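Local coordinates for bacteriocin immunity protein (Pseudomonas aeruginosa, PDB 6W0V), which binds the nuclease domain of pyocin S8 as its cognate immunity protein, probably protecting the producing cell from the toxin's DNase activity, at residues 20-25 with 31-36; 36-41 with 48-53. The protein carries 1 engineered substitution. All coordinates share one frame; numbering follows the deposited sequence.

Contact 1: 20-25 with 31-36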
loop_
_atom_site.group_PDB
_atom_site.type_symbol
_atom_site.label_atom_id
_atom_site.label_comp_id
_atom_site.label_asym_id
_atom_site.label_seq_id
_atom_site.Cartn_x
_atom_site.Cartn_y
_atom_site.Cartn_z
ATOM N N PHE B 20 0.095 -0.149 12.367
ATOM C CA PHE B 20 0.189 1.300 12.662
ATOM C C PHE B 20 1.562 1.635 13.228
ATOM O O PHE B 20 2.025 2.756 12.993
ATOM C CB PHE B 20 -0.892 1.716 13.651
ATOM C CG PHE B 20 -2.270 1.678 13.057
ATOM C CD1 PHE B 20 -2.970 0.484 12.971
ATOM C CD2 PHE B 20 -2.862 2.830 12.574
ATOM C CE1 PHE B 20 -4.231 0.447 12.410
ATOM C CE2 PHE B 20 -4.130 2.790 12.022
ATOM C CZ PHE B 20 -4.814 1.603 11.949
ATOM N N ASN B 21 2.166 0.700 13.966
ATOM C CA ASN B 21 3.242 1.023 14.937
ATOM C C ASN B 21 4.562 0.325 14.602
ATOM O O ASN B 21 5.595 0.831 15.064
ATOM C CB ASN B 21 2.775 0.697 16.351
ATOM C CG ASN B 21 1.543 1.499 16.702
ATOM O OD1 ASN B 21 1.513 2.707 16.485
ATOM N ND2 ASN B 21 0.515 0.837 17.205
ATOM N N ARG B 22 4.536 -0.797 13.878
ATOM C CA ARG B 22 5.735 -1.642 13.636
ATOM C C ARG B 22 6.316 -1.261 12.276
ATOM O O ARG B 22 5.539 -0.948 11.358
ATOM C CB ARG B 22 5.405 -3.139 13.696
ATOM C CG ARG B 22 6.370 -4.048 12.945
ATOM C CD ARG B 22 6.002 -5.511 13.124
ATOM N NE ARG B 22 7.023 -6.424 12.623
ATOM C CZ ARG B 22 6.882 -7.745 12.492
ATOM N NH1 ARG B 22 5.744 -8.349 12.800
ATOM N NH2 ARG B 22 7.893 -8.465 12.037
ATOM N N SER B 23 7.638 -1.287 12.162
ATOM C CA SER B 23 8.329 -1.205 10.856
ATOM C C SER B 23 8.549 -2.620 10.328
ATOM O O SER B 23 9.238 -3.428 10.991
ATOM C CB SER B 23 9.597 -0.423 10.938
ATOM O OG SER B 23 9.298 0.959 10.964
ATOM N N PHE B 24 7.972 -2.905 9.174
ATOM C CA PHE B 24 8.127 -4.208 8.503
ATOM C C PHE B 24 9.343 -4.134 7.600
ATOM O O PHE B 24 9.521 -3.114 6.923
ATOM C CB PHE B 24 6.854 -4.556 7.752
ATOM C CG PHE B 24 5.736 -4.863 8.700
ATOM C CD1 PHE B 24 5.634 -6.126 9.246
ATOM C CD2 PHE B 24 4.847 -3.879 9.088
ATOM C CE1 PHE B 24 4.611 -6.425 10.124
ATOM C CE2 PHE B 24 3.828 -4.180 9.973
ATOM C CZ PHE B 24 3.723 -5.447 10.493
ATOM N N SER B 25 10.140 -5.194 7.634
ATOM C CA SER B 25 11.395 -5.308 6.857
ATOM C C SER B 25 11.083 -5.541 5.382
ATOM O O SER B 25 11.983 -5.385 4.570
ATOM C CB SER B 25 12.268 -6.393 7.398
ATOM O OG SER B 25 11.622 -7.651 7.303
ATOM N N ASP B 31 2.529 -8.205 4.779
ATOM C CA ASP B 31 1.362 -8.894 4.190
ATOM C C ASP B 31 0.910 -10.008 5.119
ATOM O O ASP B 31 -0.299 -10.237 5.209
ATOM C CB ASP B 31 1.700 -9.498 2.835
ATOM C CG ASP B 31 1.535 -8.517 1.702
ATOM O OD1 ASP B 31 1.093 -7.390 1.975
ATOM O OD2 ASP B 31 1.847 -8.906 0.564
ATOM N N VAL B 32 1.849 -10.690 5.760
ATOM C CA VAL B 32 1.490 -11.813 6.663
ATOM C C VAL B 32 0.538 -11.236 7.701
ATOM O O VAL B 32 -0.482 -11.863 7.953
ATOM C CB VAL B 32 2.725 -12.450 7.315
ATOM C CG1 VAL B 32 2.329 -13.387 8.446
ATOM C CG2 VAL B 32 3.572 -13.177 6.290
ATOM N N VAL B 33 0.874 -10.075 8.250
ATOM C CA VAL B 33 0.056 -9.458 9.329
ATOM C C VAL B 33 -1.251 -8.994 8.703
ATOM O O VAL B 33 -2.326 -9.312 9.218
ATOM C CB VAL B 33 0.824 -8.318 10.006
ATOM C CG1 VAL B 33 -0.059 -7.542 10.966
ATOM C CG2 VAL B 33 2.054 -8.849 10.713
ATOM N N VAL B 34 -1.178 -8.252 7.619
ATOM C CA VAL B 34 -2.397 -7.699 6.986
ATOM C C VAL B 34 -3.361 -8.844 6.728
ATOM O O VAL B 34 -4.526 -8.737 7.085
ATOM C CB VAL B 34 -2.077 -6.956 5.684
ATOM C CG1 VAL B 34 -3.346 -6.682 4.889
ATOM C CG2 VAL B 34 -1.311 -5.678 5.965
ATOM N N TYR B 35 -2.889 -9.913 6.114
ATOM C CA TYR B 35 -3.785 -11.009 5.695
ATOM C C TYR B 35 -4.189 -11.852 6.889
ATOM O O TYR B 35 -5.290 -12.387 6.834
ATOM C CB TYR B 35 -3.185 -11.776 4.528
ATOM C CG TYR B 35 -3.478 -10.951 3.315
ATOM C CD1 TYR B 35 -4.755 -10.945 2.780
ATOM C CD2 TYR B 35 -2.577 -10.014 2.867
ATOM C CE1 TYR B 35 -5.083 -10.115 1.723
ATOM C CE2 TYR B 35 -2.879 -9.187 1.800
ATOM C CZ TYR B 35 -4.135 -9.240 1.224
ATOM O OH TYR B 35 -4.466 -8.425 0.180
ATOM N N ALA B 36 -3.358 -11.940 7.918
ATOM C CA ALA B 36 -3.766 -12.635 9.154
ATOM C C ALA B 36 -5.024 -11.915 9.626
ATOM O O ALA B 36 -6.018 -12.576 9.975
ATOM C CB ALA B 36 -2.679 -12.629 10.192
#
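Phe24 meets Val33 where the chain, having left helical geometry at Arg22, runs in extended form past the middle of helix 27-41, the two backbones coming no nearer than 9.3 Å between the CA atoms of Phe24 and Asp31. The fold is the small four-helix bundle of colicin and pyocin immunity proteins, and the contact illustrates how side chains bridge the gap between the connection that follows the first helix and the second helix. The link across the gap is apolar: Phe24 CE1 lies 3.6 Å from Val33 CG2, and Phe24 CZ is almost as near, at 3.8 Å from that same methyl. The two side chains cross at about a right angle, and the valine meets the far end of the ring mainly through CG2. That branch sits beside its own backbone N, because CG1 takes the position anti to it (chi1 172°).

Arg22 adds a looser layer, its NH1 standing 4.3 Å from Val33 CG2. Its charge is engaged by two carboxylates, NH1 bridging to Glu18 near the end of helix 9-21 and NH2 to Glu29 near the start of helix 27-41; the guanidinium thus bridges carboxylates of both helices. Pyocin S8 uses the same turn from outside, Asp76 of the toxin chain accepting hydrogen bonds from Ser23 OG and Phe24 N while Leu78 of the toxin packs on the ring. Phe24 therefore packs both on Val33 and on the toxin. The extended arginine also lies along its neighbour: Arg22 CD rests 3.3 Å above one face of the Phe24 ring, displaced toward the rim, and Phe24 CE1 in turn stands 3.1 Å above the guanidinium plane.

Contact 2: 36-41 with 48-53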
loop_
_atom_site.group_PDB
_atom_site.type_symbol
_atom_site.label_atom_id
_atom_site.label_comp_id
_atom_site.label_asym_id
_atom_site.label_seq_id
_atom_site.Cartn_x
_atom_site.Cartn_y
_atom_site.Cartn_z
ATOM N N ALA B 36 -3.358 -11.940 7.918
ATOM C CA ALA B 36 -3.766 -12.635 9.154
ATOM C C ALA B 36 -5.024 -11.915 9.626
ATOM O O ALA B 36 -6.018 -12.576 9.975
ATOM C CB ALA B 36 -2.679 -12.629 10.192
ATOM N N ILE B 37 -4.993 -10.591 9.572
ATOM C CA ILE B 37 -6.123 -9.760 10.058
ATOM C C ILE B 37 -7.291 -9.921 9.097
ATOM O O ILE B 37 -8.394 -10.245 9.531
ATOM C CB ILE B 37 -5.722 -8.289 10.179
ATOM C CG1 ILE B 37 -4.643 -8.123 11.243
ATOM C CG2 ILE B 37 -6.949 -7.428 10.443
ATOM C CD1 ILE B 37 -3.902 -6.849 11.137
ATOM N N VAL B 38 -7.068 -9.617 7.834
ATOM C CA VAL B 38 -8.169 -9.481 6.853
ATOM C C VAL B 38 -8.794 -10.851 6.606
ATOM O O VAL B 38 -10.013 -10.924 6.512
ATOM C CB VAL B 38 -7.645 -8.805 5.579
ATOM C CG1 VAL B 38 -8.551 -9.022 4.383
ATOM C CG2 VAL B 38 -7.414 -7.329 5.850
ATOM N N ASN B 39 -7.996 -11.906 6.512
ATOM C CA ASN B 39 -8.551 -13.251 6.231
ATOM C C ASN B 39 -9.418 -13.670 7.416
ATOM O O ASN B 39 -10.512 -14.206 7.194
ATOM C CB ASN B 39 -7.464 -14.275 5.927
ATOM C CG ASN B 39 -6.763 -13.966 4.625
ATOM O OD1 ASN B 39 -7.296 -13.223 3.807
ATOM N ND2 ASN B 39 -5.589 -14.540 4.438
ATOM N N ALA B 40 -8.950 -13.397 8.627
ATOM C CA ALA B 40 -9.702 -13.711 9.864
ATOM C C ALA B 40 -10.964 -12.856 9.891
ATOM O O ALA B 40 -12.030 -13.387 10.219
ATOM C CB ALA B 40 -8.853 -13.450 11.072
ATOM N N ALA B 41 -10.835 -11.567 9.597
ATOM C CA ALA B 41 -11.925 -10.595 9.831
ATOM C C ALA B 41 -13.167 -11.014 9.049
ATOM O O ALA B 41 -14.267 -10.843 9.563
ATOM C CB ALA B 41 -11.507 -9.210 9.456
ATOM N N ASP B 48 -9.483 -2.646 3.191
ATOM C CA ASP B 48 -9.961 -1.250 3.314
ATOM C C ASP B 48 -10.209 -0.945 4.782
ATOM O O ASP B 48 -10.034 0.189 5.180
ATOM C CB ASP B 48 -11.257 -1.012 2.555
ATOM C CG ASP B 48 -11.060 -0.980 1.061
ATOM O OD1 ASP B 48 -9.913 -1.215 0.622
ATOM O OD2 ASP B 48 -12.038 -0.730 0.367
ATOM N N ILE B 49 -10.610 -1.957 5.536
ATOM C CA ILE B 49 -10.987 -1.766 6.957
ATOM C C ILE B 49 -9.750 -1.286 7.726
ATOM O O ILE B 49 -9.900 -0.582 8.724
ATOM C CB ILE B 49 -11.595 -3.075 7.485
ATOM C CG1 ILE B 49 -12.728 -2.793 8.469
ATOM C CG2 ILE B 49 -10.523 -4.002 8.027
ATOM C CD1 ILE B 49 -13.948 -2.195 7.794
ATOM N N ILE B 50 -8.550 -1.606 7.236
ATOM C CA ILE B 50 -7.275 -1.145 7.837
ATOM C C ILE B 50 -6.810 0.107 7.102
ATOM O O ILE B 50 -6.479 1.096 7.750
ATOM C CB ILE B 50 -6.211 -2.246 7.730
ATOM C CG1 ILE B 50 -6.674 -3.538 8.408
ATOM C CG2 ILE B 50 -4.893 -1.745 8.288
ATOM C CD1 ILE B 50 -5.882 -4.748 7.996
ATOM N N PHE B 51 -6.715 0.017 5.780
ATOM C CA PHE B 51 -5.938 0.985 4.974
ATOM C C PHE B 51 -6.787 2.140 4.470
ATOM O O PHE B 51 -6.222 3.166 4.132
ATOM C CB PHE B 51 -5.260 0.261 3.821
ATOM C CG PHE B 51 -4.149 -0.606 4.326
ATOM C CD1 PHE B 51 -2.894 -0.070 4.560
ATOM C CD2 PHE B 51 -4.372 -1.933 4.632
ATOM C CE1 PHE B 51 -1.886 -0.858 5.084
ATOM C CE2 PHE B 51 -3.354 -2.724 5.133
ATOM C CZ PHE B 51 -2.115 -2.182 5.362
ATOM N N TYR B 52 -8.105 1.977 4.430
ATOM C CA TYR B 52 -9.024 3.009 3.903
ATOM C C TYR B 52 -10.145 3.221 4.894
ATOM O O TYR B 52 -11.309 3.078 4.547
ATOM C CB TYR B 52 -9.494 2.618 2.508
ATOM C CG TYR B 52 -8.343 2.696 1.557
ATOM C CD1 TYR B 52 -8.026 3.901 0.965
ATOM C CD2 TYR B 52 -7.502 1.617 1.375
ATOM C CE1 TYR B 52 -6.931 4.021 0.138
ATOM C CE2 TYR B 52 -6.400 1.720 0.552
ATOM C CZ TYR B 52 -6.119 2.924 -0.060
ATOM O OH TYR B 52 -5.047 3.033 -0.880
ATOM N N PRO B 53 -9.815 3.648 6.124
ATOM C CA PRO B 53 -10.858 4.088 7.043
ATOM C C PRO B 53 -11.584 5.243 6.340
ATOM O O PRO B 53 -10.915 6.060 5.723
ATOM C CB PRO B 53 -10.078 4.528 8.287
ATOM C CG PRO B 53 -8.709 4.893 7.748
ATOM C CD PRO B 53 -8.462 3.887 6.645
#
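Ile50 reaches from the short helix 48-51 to Val38 and Ile37 near the end of helix 27-41, and these three side chains bury the most surface in the contact. Here the short third helix of the four-helix immunity-protein fold packs on the second, spaced by one long aliphatic residue, with the CA atoms of Val38 and Ile49 8.2 Å apart at the nearest point. Ile50 is stretched out, its CD1 anti to CA (chi2 163°), which carries the terminal methyl across the gap. There it meets methyls of two consecutive residues: Val38 CG2 at 3.7 Å and Ile37 CG2 at 3.8 Å from Ile50 CD1, which thus touches both almost equally.

Ile37 also packs on Phe12, Leu15 and Leu19 of helix 9-21 and on Ile68 of helix 61-74, while Ile50 also touches Val64 of that last helix. The single turn is held by Tyr52 N bonding to Asp48 O at 2.7 Å, and the other branch of Ile50, CG2, lies 3.6 Å above one face of the Phe51 ring. That ring stacks with Phe81 of the pyocin S8 chain, and Tyr52 OH hydrogen-bonds to the main-chain O of the same toxin residue. Purely aliphatic methyl packing of this kind supplies no directional bond; it helps to place the short helix by shape, with Phe51, and Tyr52 just after the helix, meeting the toxin, while directional bonds such as that between Ile49 O and Arg67 NH2 come from outside the contact.

In the fold
Contact 1 and contact 2 follow one another along the chain, the first closing before the second opens, and their centres lie about 11 Å apart. Both draw on helix 27-41, its middle in contact 1 and its C-terminal end in contact 2, with Ala36 common to the two. The helix thus joins the connection after helix 9-21 to the short helix 48-51. They also touch directly, Val34 CG2 lying 3.6 Å from Phe51 CZ. Contact 2 is nearer the centre of the chain, about 5 Å against 11 Å between centres, yet residues of both contacts meet pyocin S8, Val34 and Phe51 among them, so the packing that links the contacts lies at the toxin-binding surface.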